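Local coordinates for DNA polymerase III beta subunit (Streptococcus pyogenes, PDB 2AVT), which probably closes into a dimeric ring around DNA and slides along it, holding the replicative polymerase on its template, at residues Thr17-Arg20 against Ala21-Thr24; Lys143-Ile146 against Ala147-Phe151; Val168-Asn171 against His172-Lys176; Arg209-Ser212 against Ala213-Asp217. One frame throughout, in Å; residues are numbered along the deposited sequence.

Interaction 1 (Thr17-Arg20 against Ala21-Thr24); sequences TTKR and AIST
Lys19 folds over Ile22 where helix 8-18 runs into a short 3-10 segment and the chain leaves for the loop before strand 33-39. This is the tightly packed part of a local contact. With CG anti to the backbone N (chi1 179°) and further bends at chi2 and chi4, the lysine side chain reaches forward along the chain and crosses the isoleucine at about a right angle. Lys19 CD rests 3.8 Å from Ile22 CB, and Lys19 NZ donates to Ile22 O at 2.7 Å, arriving above the carbonyl plane, 37° out of it. The backbone draws the same residues together: Ile22 N binds Lys19 O at 3.0 Å, and one residue earlier Ala21 N binds Thr18 O at 3.0 Å, both spanning three residues in 3-10 fashion. Beside these bonds Ile22 CG1 lies 3.9 Å from Thr18 O, while Thr18 OG1 turns back along its own helix to Ala14 O. The isoleucine also packs on Ile34 and Ala79, and Ala21 fits against Ile52 and Ile54, so Ala21 and Ile22 are buried.

The other side is looser. Arg20 is exposed and points its side chain off the turn, where NE makes a salt bridge to Glu210.

Lys19 thus grips Ile22 twice, accepting at its carbonyl and donating from its ammonium group. A positive charge set against a backbone carbonyl just past a helix C-terminus, where carbonyl dipoles gather, would be expected to stabilise the end of the helix and the direction in which the chain leaves it.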
ATOM      1  N   THR A  17      12.444  -0.288  14.190  1.00 28.02           N
ATOM      2  CA  THR A  17      11.800   0.438  15.279  1.00 31.41           C
ATOM      3  C   THR A  17      12.390   1.840  15.363  1.00 29.07           C
ATOM      4  O   THR A  17      11.674   2.831  15.507  1.00 29.92           O
ATOM      5  CB  THR A  17      12.041  -0.247  16.628  1.00 33.53           C
ATOM      6  OG1 THR A  17      11.439  -1.546  16.617  1.00 41.41           O
ATOM      7  CG2 THR A  17      11.440   0.574  17.753  1.00 38.81           C
ATOM      8  N   THR A  18      13.714   1.901  15.290  1.00 26.96           N
ATOM      9  CA  THR A  18      14.440   3.158  15.359  1.00 26.21           C
ATOM     10  C   THR A  18      14.108   4.036  14.149  1.00 26.82           C
ATOM     11  O   THR A  18      14.001   5.259  14.268  1.00 26.38           O
ATOM     12  CB  THR A  18      15.960   2.901  15.387  1.00 25.21           C
ATOM     13  OG1 THR A  18      16.268   1.978  16.443  1.00 25.57           O
ATOM     14  CG2 THR A  18      16.713   4.201  15.622  1.00 21.53           C
ATOM     15  N   LYS A  19      13.948   3.396  12.995  1.00 24.55           N
ATOM     16  CA  LYS A  19      13.634   4.086  11.748  1.00 27.87           C
ATOM     17  C   LYS A  19      12.304   4.855  11.837  1.00 27.54           C
ATOM     18  O   LYS A  19      12.023   5.716  11.000  1.00 26.27           O
ATOM     19  CB  LYS A  19      13.590   3.068  10.596  1.00 28.89           C
ATOM     20  CG  LYS A  19      13.257   3.643   9.232  1.00 33.17           C
ATOM     21  CD  LYS A  19      14.335   4.598   8.771  1.00 36.19           C
ATOM     22  CE  LYS A  19      13.945   5.273   7.464  1.00 40.51           C
ATOM     23  NZ  LYS A  19      12.704   6.078   7.636  1.00 42.26           N
ATOM     24  N   ARG A  20      11.488   4.540  12.842  1.00 27.33           N
ATOM     25  CA  ARG A  20      10.210   5.226  13.017  1.00 28.73           C
ATOM     26  C   ARG A  20      10.460   6.711  13.308  1.00 27.32           C
ATOM     27  O   ARG A  20       9.625   7.555  13.023  1.00 28.92           O
ATOM     28  CB  ARG A  20       9.419   4.618  14.182  1.00 30.60           C
ATOM     29  CG  ARG A  20       9.187   3.122  14.099  1.00 35.08           C
ATOM     30  CD  ARG A  20       8.288   2.761  12.950  1.00 38.77           C
ATOM     31  NE  ARG A  20       7.029   3.494  13.003  1.00 44.28           N
ATOM     32  CZ  ARG A  20       5.943   3.154  12.320  1.00 46.41           C
ATOM     33  NH1 ARG A  20       5.962   2.084  11.534  1.00 48.89           N
ATOM     34  NH2 ARG A  20       4.842   3.889  12.412  1.00 48.39           N
ATOM     35  N   ALA A  21      11.614   7.015  13.886  1.00 24.90           N
ATOM     36  CA  ALA A  21      11.967   8.395  14.206  1.00 24.86           C
ATOM     37  C   ALA A  21      12.795   9.051  13.102  1.00 24.88           C
ATOM     38  O   ALA A  21      13.325  10.144  13.300  1.00 25.00           O
ATOM     39  CB  ALA A  21      12.749   8.440  15.513  1.00 22.17           C
ATOM     40  N   ILE A  22      12.905   8.395  11.948  1.00 24.43           N
ATOM     41  CA  ILE A  22      13.696   8.934  10.843  1.00 24.87           C
ATOM     42  C   ILE A  22      12.836   9.253   9.625  1.00 26.35           C
ATOM     43  O   ILE A  22      12.198   8.370   9.051  1.00 26.42           O
ATOM     44  CB  ILE A  22      14.838   7.952  10.460  1.00 24.60           C
ATOM     45  CG1 ILE A  22      15.703   7.681  11.700  1.00 21.82           C
ATOM     46  CG2 ILE A  22      15.708   8.546   9.349  1.00 24.34           C
ATOM     47  CD1 ILE A  22      16.957   6.848  11.435  1.00 22.39           C
ATOM     48  N   SER A  23      12.815  10.536   9.255  1.00 26.15           N
ATOM     49  CA  SER A  23      12.032  11.028   8.124  1.00 28.34           C
ATOM     50  C   SER A  23      12.605  10.641   6.772  1.00 26.95           C
ATOM     51  O   SER A  23      13.806  10.457   6.623  1.00 28.43           O
ATOM     52  CB  SER A  23      11.924  12.561   8.168  1.00 28.23           C
ATOM     53  OG  SER A  23      11.063  13.001   9.198  1.00 37.24           O
ATOM     54  N   THR A  24      11.719  10.559   5.787  1.00 28.83           N
ATOM     55  CA  THR A  24      12.077  10.230   4.417  1.00 30.52           C
ATOM     56  C   THR A  24      12.826  11.419   3.822  1.00 30.76           C
ATOM     57  O   THR A  24      13.864  11.259   3.178  1.00 30.85           O
ATOM     58  CB  THR A  24      10.806   9.950   3.597  1.00 32.69           C
ATOM     59  OG1 THR A  24      10.142   8.807   4.146  1.00 34.92           O
ATOM     60  CG2 THR A  24      11.145   9.686   2.138  1.00 35.82           C
TER

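Interaction 2 (Lys143-Ile146 against Ala147-Phe151); sequences KSII and AETAF
Ala147 N binds Lys143 O at 3.1 Å in regular alpha-helical register, but a turn later the bonding becomes mixed, as Ile146 O accepts both Ala150 N at 2.9 Å and Thr149 N at 3.2 Å. The first of these donors lies in the carbonyl plane; the second comes from well above it, a three-residue bond that accompanies the change to 3-10 geometry at Ala150 and Phe151.

Among the side chains, Thr149 takes the most direct part. Its OG1 sits between the backbone N and the carbonyl carbon (chi1 63°), which turns the hydroxyl back along the helix to donate to Ile145 O at 3.0 Å, from above the carbonyl plane. The backbone bonds to Ile145 O from Glu148 N and Thr149 N are weak, and the hydroxyl bond adds to them. One turn apart, Ile146 CG2 touches Ala150 CB at 4.1 Å. Ser144 OG stands alongside the carboxylate of Glu148, 3.9 Å from its CD, a contact rather than a bond. The glutamate's OE1 instead pairs with Arg188, which probably offsets the closeness of OE2 to Glu366.

This C-terminal part of helix 139-149 is wedged between sheet and helix. Ile145 packs on Ile190 and Thr149 on Ser186, both of strand 184-191, while Glu148 and Phe151 reach Phe368 and Gln370 of strand 367-372. Ile146 faces Leu208 and Phe211 of helix 205-214, and Lys143 NZ forms a salt bridge with Asp217, just past that helix, and a hydrogen bond to Ser212 O within it.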
ATOM      1  N   LYS A 143      -1.345   3.545  25.527  1.00 31.88           N
ATOM      2  CA  LYS A 143      -1.755   3.323  24.145  1.00 33.37           C
ATOM      3  C   LYS A 143      -3.248   3.532  23.959  1.00 33.32           C
ATOM      4  O   LYS A 143      -3.694   3.947  22.888  1.00 32.38           O
ATOM      5  CB  LYS A 143      -1.396   1.905  23.690  1.00 32.14           C
ATOM      6  CG  LYS A 143       0.079   1.669  23.431  1.00 34.20           C
ATOM      7  CD  LYS A 143       0.255   0.379  22.628  1.00 34.10           C
ATOM      8  CE  LYS A 143       1.717   0.071  22.367  1.00 35.57           C
ATOM      9  NZ  LYS A 143       1.875  -1.065  21.402  1.00 38.94           N
ATOM     10  N   SER A 144      -4.019   3.220  24.999  1.00 32.90           N
ATOM     11  CA  SER A 144      -5.468   3.376  24.953  1.00 32.36           C
ATOM     12  C   SER A 144      -5.840   4.848  24.909  1.00 31.64           C
ATOM     13  O   SER A 144      -6.737   5.245  24.168  1.00 32.86           O
ATOM     14  CB  SER A 144      -6.114   2.732  26.176  1.00 34.07           C
ATOM     15  OG  SER A 144      -7.508   2.962  26.164  1.00 37.24           O
ATOM     16  N   ILE A 145      -5.149   5.647  25.716  1.00 31.17           N
ATOM     17  CA  ILE A 145      -5.368   7.093  25.787  1.00 32.95           C
ATOM     18  C   ILE A 145      -5.050   7.736  24.432  1.00 34.47           C
ATOM     19  O   ILE A 145      -5.780   8.605  23.948  1.00 34.02           O
ATOM     20  CB  ILE A 145      -4.457   7.733  26.869  1.00 31.90           C
ATOM     21  CG1 ILE A 145      -4.896   7.268  28.264  1.00 33.37           C
ATOM     22  CG2 ILE A 145      -4.487   9.243  26.751  1.00 32.99           C
ATOM     23  CD1 ILE A 145      -3.919   7.634  29.385  1.00 27.89           C
ATOM     24  N   ILE A 146      -3.950   7.295  23.827  1.00 34.84           N
ATOM     25  CA  ILE A 146      -3.517   7.806  22.534  1.00 32.78           C
ATOM     26  C   ILE A 146      -4.518   7.534  21.415  1.00 33.97           C
ATOM     27  O   ILE A 146      -4.911   8.452  20.693  1.00 32.61           O
ATOM     28  CB  ILE A 146      -2.157   7.201  22.143  1.00 33.05           C
ATOM     29  CG1 ILE A 146      -1.098   7.668  23.140  1.00 29.73           C
ATOM     30  CG2 ILE A 146      -1.801   7.590  20.699  1.00 32.05           C
ATOM     31  CD1 ILE A 146       0.242   7.021  22.988  1.00 32.43           C
ATOM     32  N   ALA A 147      -4.930   6.276  21.272  1.00 32.44           N
ATOM     33  CA  ALA A 147      -5.880   5.910  20.232  1.00 32.03           C
ATOM     34  C   ALA A 147      -7.225   6.618  20.418  1.00 34.74           C
ATOM     35  O   ALA A 147      -8.017   6.707  19.477  1.00 34.05           O
ATOM     36  CB  ALA A 147      -6.088   4.405  20.222  1.00 29.90           C
ATOM     37  N   GLU A 148      -7.480   7.117  21.627  1.00 34.46           N
ATOM     38  CA  GLU A 148      -8.742   7.800  21.915  1.00 35.97           C
ATOM     39  C   GLU A 148      -8.700   9.317  21.739  1.00 35.75           C
ATOM     40  O   GLU A 148      -9.742   9.940  21.554  1.00 36.84           O
ATOM     41  CB  GLU A 148      -9.215   7.489  23.350  1.00 35.34           C
ATOM     42  CG  GLU A 148      -9.469   6.013  23.630  1.00 34.90           C
ATOM     43  CD  GLU A 148      -9.994   5.739  25.038  1.00 36.65           C
ATOM     44  OE1 GLU A 148      -9.559   6.409  25.997  1.00 34.44           O
ATOM     45  OE2 GLU A 148     -10.835   4.829  25.182  1.00 37.85           O
ATOM     46  N   THR A 149      -7.512   9.915  21.782  1.00 36.29           N
ATOM     47  CA  THR A 149      -7.421  11.367  21.671  1.00 38.44           C
ATOM     48  C   THR A 149      -6.587  11.944  20.519  1.00 40.53           C
ATOM     49  O   THR A 149      -6.869  13.044  20.042  1.00 41.29           O
ATOM     50  CB  THR A 149      -6.873  11.968  22.971  1.00 37.58           C
ATOM     51  OG1 THR A 149      -5.549  11.476  23.186  1.00 38.12           O
ATOM     52  CG2 THR A 149      -7.746  11.570  24.162  1.00 38.21           C
ATOM     53  N   ALA A 150      -5.572  11.214  20.075  1.00 41.05           N
ATOM     54  CA  ALA A 150      -4.695  11.692  19.003  1.00 42.31           C
ATOM     55  C   ALA A 150      -5.403  12.228  17.758  1.00 42.41           C
ATOM     56  O   ALA A 150      -5.117  13.334  17.304  1.00 42.29           O
ATOM     57  CB  ALA A 150      -3.715  10.593  18.607  1.00 41.85           C
ATOM     58  N   PHE A 151      -6.329  11.446  17.217  1.00 43.33           N
ATOM     59  CA  PHE A 151      -7.069  11.819  16.010  1.00 45.42           C
ATOM     60  C   PHE A 151      -7.859  13.129  16.080  1.00 47.36           C
ATOM     61  O   PHE A 151      -8.129  13.747  15.048  1.00 48.44           O
ATOM     62  CB  PHE A 151      -8.026  10.685  15.631  1.00 44.18           C
ATOM     63  CG  PHE A 151      -9.193  10.538  16.569  1.00 47.23           C
ATOM     64  CD1 PHE A 151     -10.365  11.259  16.364  1.00 46.07           C
ATOM     65  CD2 PHE A 151      -9.112   9.700  17.674  1.00 47.18           C
ATOM     66  CE1 PHE A 151     -11.431  11.149  17.237  1.00 47.01           C
ATOM     67  CE2 PHE A 151     -10.180   9.586  18.556  1.00 48.03           C
ATOM     68  CZ  PHE A 151     -11.339  10.311  18.336  1.00 46.77           C
TER

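Interaction 3 (Val168-Asn171 against His172-Lys176); sequences VLSN and HKDFK
Asn171 ND2 donates to Asp174 OD2 at 3.1 Å, almost straight (172°), with OD2 in the plane of the Asn171 amide; the donor meets that oxygen on its anti side, somewhat out of the carboxylate plane. The two flat groups stand perpendicular to each other. Lys173 NZ forms a salt bridge with the same oxygen, Asp174 OD2, at 3.2 Å and from the other face of the carboxylate, so OD2 is held by two donors and its negative charge is probably well balanced.

Beneath these side chains the backbone fixes the spacing. Ser170 O accepts Asp174 N at 2.8 Å, nearly along the C=O axis, and Lys173 N at 3.1 Å from above the carbonyl plane, while Ser170 N returns a bond to Asp174 O. Further down the strands Val168 and Lys176 exchange a pair of bonds, Val168 N to Lys176 O and Lys176 N to Val168 O, each 2.7 Å. Leu169 CD1 and Phe175 CB touch at 4.1 Å on the buried face, where Phe199 also packs.

Beyond the hairpin, His172 N and ND1 hydrogen-bond to Asp198 OD1 and Ser196 O.

Asn171 and His172 both have positive phi, close to a type I' turn, and Lys173 and Asp174 together face Ser170. A tight two-residue turn running into a classic beta bulge joins strands 164-170 and 174-180 as a beta hairpin.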
ATOM      1  N   VAL A 168      -2.655  16.703  31.281  1.00 37.20           N
ATOM      2  CA  VAL A 168      -2.464  17.409  32.550  1.00 40.21           C
ATOM      3  C   VAL A 168      -2.711  16.562  33.798  1.00 40.15           C
ATOM      4  O   VAL A 168      -3.678  15.806  33.863  1.00 40.30           O
ATOM      5  CB  VAL A 168      -3.412  18.631  32.661  1.00 39.91           C
ATOM      6  CG1 VAL A 168      -3.125  19.397  33.946  1.00 40.58           C
ATOM      7  CG2 VAL A 168      -3.253  19.526  31.468  1.00 39.32           C
ATOM      8  N   LEU A 169      -1.831  16.693  34.784  1.00 40.88           N
ATOM      9  CA  LEU A 169      -1.998  15.977  36.046  1.00 42.17           C
ATOM     10  C   LEU A 169      -2.228  17.039  37.117  1.00 42.57           C
ATOM     11  O   LEU A 169      -1.338  17.841  37.400  1.00 42.85           O
ATOM     12  CB  LEU A 169      -0.757  15.159  36.399  1.00 41.51           C
ATOM     13  CG  LEU A 169      -0.926  14.387  37.716  1.00 42.96           C
ATOM     14  CD1 LEU A 169      -2.074  13.397  37.562  1.00 40.93           C
ATOM     15  CD2 LEU A 169       0.362  13.666  38.089  1.00 41.27           C
ATOM     16  N   SER A 170      -3.424  17.043  37.698  1.00 43.02           N
ATOM     17  CA  SER A 170      -3.788  18.014  38.728  1.00 44.51           C
ATOM     18  C   SER A 170      -4.014  17.364  40.100  1.00 44.88           C
ATOM     19  O   SER A 170      -4.415  16.205  40.193  1.00 44.88           O
ATOM     20  CB  SER A 170      -5.051  18.764  38.303  1.00 43.60           C
ATOM     21  OG  SER A 170      -6.121  17.863  38.064  1.00 45.36           O
ATOM     22  N   ASN A 171      -3.765  18.133  41.155  1.00 45.92           N
ATOM     23  CA  ASN A 171      -3.924  17.654  42.525  1.00 46.45           C
ATOM     24  C   ASN A 171      -3.143  16.360  42.740  1.00 46.07           C
ATOM     25  O   ASN A 171      -3.568  15.481  43.492  1.00 44.54           O
ATOM     26  CB  ASN A 171      -5.403  17.427  42.849  1.00 47.19           C
ATOM     27  CG  ASN A 171      -6.264  18.627  42.511  1.00 49.32           C
ATOM     28  OD1 ASN A 171      -5.984  19.754  42.932  1.00 49.59           O
ATOM     29  ND2 ASN A 171      -7.326  18.393  41.747  1.00 49.88           N
ATOM     30  N   HIS A 172      -2.007  16.253  42.055  1.00 44.98           N
ATOM     31  CA  HIS A 172      -1.120  15.098  42.157  1.00 44.02           C
ATOM     32  C   HIS A 172      -1.770  13.755  41.846  1.00 41.57           C
ATOM     33  O   HIS A 172      -1.162  12.714  42.090  1.00 42.24           O
ATOM     34  CB  HIS A 172      -0.520  15.018  43.565  1.00 47.50           C
ATOM     35  CG  HIS A 172       0.323  16.197  43.941  1.00 51.33           C
ATOM     36  ND1 HIS A 172       1.553  16.447  43.373  1.00 53.68           N
ATOM     37  CD2 HIS A 172       0.120  17.185  44.845  1.00 51.77           C
ATOM     38  CE1 HIS A 172       2.073  17.536  43.911  1.00 53.33           C
ATOM     39  NE2 HIS A 172       1.223  18.002  44.807  1.00 52.82           N
ATOM     40  N   LYS A 173      -2.980  13.750  41.301  1.00 38.95           N
ATOM     41  CA  LYS A 173      -3.617  12.465  41.045  1.00 39.77           C
ATOM     42  C   LYS A 173      -4.649  12.462  39.927  1.00 39.30           C
ATOM     43  O   LYS A 173      -4.971  11.406  39.382  1.00 39.57           O
ATOM     44  CB  LYS A 173      -4.290  11.956  42.326  1.00 41.00           C
ATOM     45  CG  LYS A 173      -5.612  12.654  42.635  1.00 41.40           C
ATOM     46  CD  LYS A 173      -6.337  12.015  43.808  1.00 42.61           C
ATOM     47  CE  LYS A 173      -7.788  12.470  43.869  1.00 43.53           C
ATOM     48  NZ  LYS A 173      -7.891  13.955  43.866  1.00 43.52           N
ATOM     49  N   ASP A 174      -5.182  13.631  39.593  1.00 39.80           N
ATOM     50  CA  ASP A 174      -6.182  13.715  38.541  1.00 40.18           C
ATOM     51  C   ASP A 174      -5.500  13.889  37.179  1.00 40.32           C
ATOM     52  O   ASP A 174      -4.898  14.929  36.904  1.00 38.99           O
ATOM     53  CB  ASP A 174      -7.147  14.873  38.830  1.00 41.48           C
ATOM     54  CG  ASP A 174      -7.991  14.631  40.077  1.00 43.05           C
ATOM     55  OD1 ASP A 174      -8.769  13.651  40.089  1.00 43.38           O
ATOM     56  OD2 ASP A 174      -7.874  15.414  41.042  1.00 41.49           O
ATOM     57  N   PHE A 175      -5.606  12.860  36.343  1.00 39.92           N
ATOM     58  CA  PHE A 175      -4.992  12.837  35.012  1.00 39.33           C
ATOM     59  C   PHE A 175      -5.984  13.187  33.900  1.00 38.82           C
ATOM     60  O   PHE A 175      -7.050  12.576  33.799  1.00 37.90           O
ATOM     61  CB  PHE A 175      -4.422  11.431  34.762  1.00 39.80           C
ATOM     62  CG  PHE A 175      -3.695  11.273  33.448  1.00 39.95           C
ATOM     63  CD1 PHE A 175      -4.396  11.056  32.272  1.00 39.55           C
ATOM     64  CD2 PHE A 175      -2.316  11.284  33.402  1.00 39.69           C
ATOM     65  CE1 PHE A 175      -3.731  10.848  31.074  1.00 40.33           C
ATOM     66  CE2 PHE A 175      -1.645  11.075  32.206  1.00 41.62           C
ATOM     67  CZ  PHE A 175      -2.354  10.857  31.042  1.00 39.14           C
ATOM     68  N   LYS A 176      -5.640  14.165  33.062  1.00 36.86           N
ATOM     69  CA  LYS A 176      -6.522  14.521  31.949  1.00 37.04           C
ATOM     70  C   LYS A 176      -5.768  14.568  30.612  1.00 35.56           C
ATOM     71  O   LYS A 176      -4.695  15.151  30.507  1.00 34.72           O
ATOM     72  CB  LYS A 176      -7.202  15.878  32.183  1.00 36.81           C
ATOM     73  CG  LYS A 176      -8.155  16.273  31.053  1.00 38.93           C
ATOM     74  CD  LYS A 176      -8.735  17.677  31.211  1.00 40.06           C
ATOM     75  CE  LYS A 176      -7.653  18.746  31.109  1.00 41.15           C
ATOM     76  NZ  LYS A 176      -8.205  20.126  31.270  1.00 42.22           N
TER

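Interaction 4 (Arg209-Ser212 against Ala213-Asp217); sequences REFS and AVFTD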
ATOM      1  N   ARG A 209       1.332   8.843  18.129  1.00 34.30           N
ATOM      2  CA  ARG A 209       1.038   7.684  17.288  1.00 35.85           C
ATOM      3  C   ARG A 209       2.306   6.836  17.162  1.00 33.46           C
ATOM      4  O   ARG A 209       2.243   5.607  17.129  1.00 33.58           O
ATOM      5  CB  ARG A 209       0.578   8.121  15.896  1.00 37.94           C
ATOM      6  CG  ARG A 209      -0.676   8.985  15.906  1.00 44.47           C
ATOM      7  CD  ARG A 209      -1.737   8.444  14.957  1.00 47.85           C
ATOM      8  NE  ARG A 209      -1.887   9.248  13.745  1.00 52.35           N
ATOM      9  CZ  ARG A 209      -1.003   9.303  12.749  1.00 54.13           C
ATOM     10  NH1 ARG A 209       0.121   8.596  12.803  1.00 53.68           N
ATOM     11  NH2 ARG A 209      -1.252  10.065  11.690  1.00 53.29           N
ATOM     12  N   GLU A 210       3.456   7.497  17.093  1.00 31.86           N
ATOM     13  CA  GLU A 210       4.725   6.792  16.979  1.00 32.57           C
ATOM     14  C   GLU A 210       5.050   6.036  18.275  1.00 31.58           C
ATOM     15  O   GLU A 210       5.688   4.983  18.239  1.00 28.48           O
ATOM     16  CB  GLU A 210       5.855   7.768  16.636  1.00 32.86           C
ATOM     17  CG  GLU A 210       5.746   8.390  15.243  1.00 39.83           C
ATOM     18  CD  GLU A 210       5.734   7.354  14.124  1.00 42.14           C
ATOM     19  OE1 GLU A 210       6.660   6.519  14.067  1.00 45.90           O
ATOM     20  OE2 GLU A 210       4.801   7.376  13.294  1.00 46.02           O
ATOM     21  N   PHE A 211       4.615   6.575  19.414  1.00 30.74           N
ATOM     22  CA  PHE A 211       4.844   5.918  20.700  1.00 32.06           C
ATOM     23  C   PHE A 211       4.247   4.515  20.648  1.00 32.57           C
ATOM     24  O   PHE A 211       4.897   3.533  21.011  1.00 32.33           O
ATOM     25  CB  PHE A 211       4.164   6.685  21.840  1.00 31.35           C
ATOM     26  CG  PHE A 211       4.181   5.950  23.160  1.00 30.80           C
ATOM     27  CD1 PHE A 211       3.170   5.060  23.488  1.00 29.30           C
ATOM     28  CD2 PHE A 211       5.219   6.127  24.059  1.00 29.32           C
ATOM     29  CE1 PHE A 211       3.198   4.356  24.688  1.00 28.67           C
ATOM     30  CE2 PHE A 211       5.254   5.426  25.264  1.00 29.72           C
ATOM     31  CZ  PHE A 211       4.240   4.539  25.574  1.00 29.34           C
ATOM     32  N   SER A 212       3.000   4.435  20.194  1.00 33.74           N
ATOM     33  CA  SER A 212       2.286   3.168  20.101  1.00 35.18           C
ATOM     34  C   SER A 212       2.969   2.173  19.180  1.00 35.28           C
ATOM     35  O   SER A 212       2.958   0.963  19.430  1.00 34.09           O
ATOM     36  CB  SER A 212       0.851   3.406  19.620  1.00 36.01           C
ATOM     37  OG  SER A 212       0.101   4.105  20.598  1.00 36.87           O
ATOM     38  N   ALA A 213       3.565   2.684  18.111  1.00 34.01           N
ATOM     39  CA  ALA A 213       4.243   1.827  17.152  1.00 35.02           C
ATOM     40  C   ALA A 213       5.596   1.351  17.661  1.00 34.88           C
ATOM     41  O   ALA A 213       6.026   0.245  17.343  1.00 37.84           O
ATOM     42  CB  ALA A 213       4.415   2.563  15.815  1.00 33.77           C
ATOM     43  N   VAL A 214       6.258   2.175  18.461  1.00 32.45           N
ATOM     44  CA  VAL A 214       7.583   1.838  18.970  1.00 33.80           C
ATOM     45  C   VAL A 214       7.617   0.901  20.179  1.00 34.40           C
ATOM     46  O   VAL A 214       8.460   0.003  20.245  1.00 34.00           O
ATOM     47  CB  VAL A 214       8.366   3.117  19.320  1.00 33.82           C
ATOM     48  CG1 VAL A 214       9.749   2.757  19.835  1.00 33.83           C
ATOM     49  CG2 VAL A 214       8.471   4.011  18.080  1.00 34.33           C
ATOM     50  N   PHE A 215       6.727   1.120  21.144  1.00 33.03           N
ATOM     51  CA  PHE A 215       6.686   0.267  22.323  1.00 34.41           C
ATOM     52  C   PHE A 215       5.734  -0.905  22.098  1.00 35.49           C
ATOM     53  O   PHE A 215       4.515  -0.731  22.053  1.00 35.53           O
ATOM     54  CB  PHE A 215       6.266   1.068  23.562  1.00 33.15           C
ATOM     55  CG  PHE A 215       7.311   2.052  24.028  1.00 35.28           C
ATOM     56  CD1 PHE A 215       8.330   1.652  24.879  1.00 33.91           C
ATOM     57  CD2 PHE A 215       7.298   3.367  23.585  1.00 34.72           C
ATOM     58  CE1 PHE A 215       9.315   2.535  25.282  1.00 32.23           C
ATOM     59  CE2 PHE A 215       8.281   4.256  23.985  1.00 34.53           C
ATOM     60  CZ  PHE A 215       9.290   3.840  24.835  1.00 34.11           C
ATOM     61  N   THR A 216       6.304  -2.098  21.936  1.00 36.08           N
ATOM     62  CA  THR A 216       5.511  -3.302  21.713  1.00 35.80           C
ATOM     63  C   THR A 216       4.792  -3.737  22.986  1.00 36.00           C
ATOM     64  O   THR A 216       5.212  -3.422  24.101  1.00 34.00           O
ATOM     65  CB  THR A 216       6.387  -4.457  21.183  1.00 35.18           C
ATOM     66  OG1 THR A 216       7.622  -4.498  21.909  1.00 37.88           O
ATOM     67  CG2 THR A 216       6.676  -4.259  19.705  1.00 37.77           C
ATOM     68  N   ASP A 217       3.706  -4.471  22.802  1.00 38.53           N
ATOM     69  CA  ASP A 217       2.876  -4.916  23.911  1.00 41.26           C
ATOM     70  C   ASP A 217       3.536  -5.809  24.947  1.00 42.44           C
ATOM     71  O   ASP A 217       3.046  -5.913  26.070  1.00 42.38           O
ATOM     72  CB  ASP A 217       1.615  -5.560  23.348  1.00 41.91           C
ATOM     73  CG  ASP A 217       0.960  -4.682  22.298  1.00 43.75           C
ATOM     74  OD1 ASP A 217       0.870  -3.459  22.547  1.00 43.05           O
ATOM     75  OD2 ASP A 217       0.547  -5.194  21.234  1.00 42.54           O
TER
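Phe215 lays CD2 over one face of the Phe211 ring, 3.3 Å above its plane and toward the rim, in an aromatic pair four residues apart at the C-terminal end of alpha-helix 205-214 in the DNA clamp fold. The planes meet at 34° with centroids 4.7 Å apart, an oblique meeting that is neither a parallel stack nor a T-shaped one. The closest carbons are Phe211 CE2 and Phe215 CD2, at 3.4 Å. At the edge of the Phe215 ring, in its plane, lies the carbonyl oxygen Phe211 O.

Phe211 CG is anti to the backbone N (chi1 171°), which swings its ring forward along the helix to meet Phe215, the first residue to leave helical geometry. Both rings are buried: Phe215 packs on Ile238 and Phe240 of strand 238-243, and Phe211 meets the ring of Phe233. The pair thereby seats the helix end against the sheet that runs across the N-terminal and central domains.

Val214 N hydrogen-bonds to Glu210 O at 2.9 Å. The last turn closes with Phe215 N donating almost straight, at 174°, to Phe211 O 3.0 Å away.

In the fold
From the N terminus the four contacts follow in series, none nested in or crossing another. Interaction 1 ends a helix of the N-terminal domain; the other three lie in the central domain. Interaction 2 ends helix 139-149, interaction 3 closes the hairpin that comes next, and interaction 4 ends helix 205-214. Interaction 4 touches interaction 1, whose Arg20 reaches Glu210 and whose Thr17 packs on Val214, tying the two domains together. It also meets interaction 2, where helices 139-149 and 205-214 come together. Interaction 2 in turn touches interaction 3, with Ile145 CD1 3.6 Å from Phe175 CE1, joining helix to sheet. Interactions 1 and 3 stand farthest apart, centres about 32 Å.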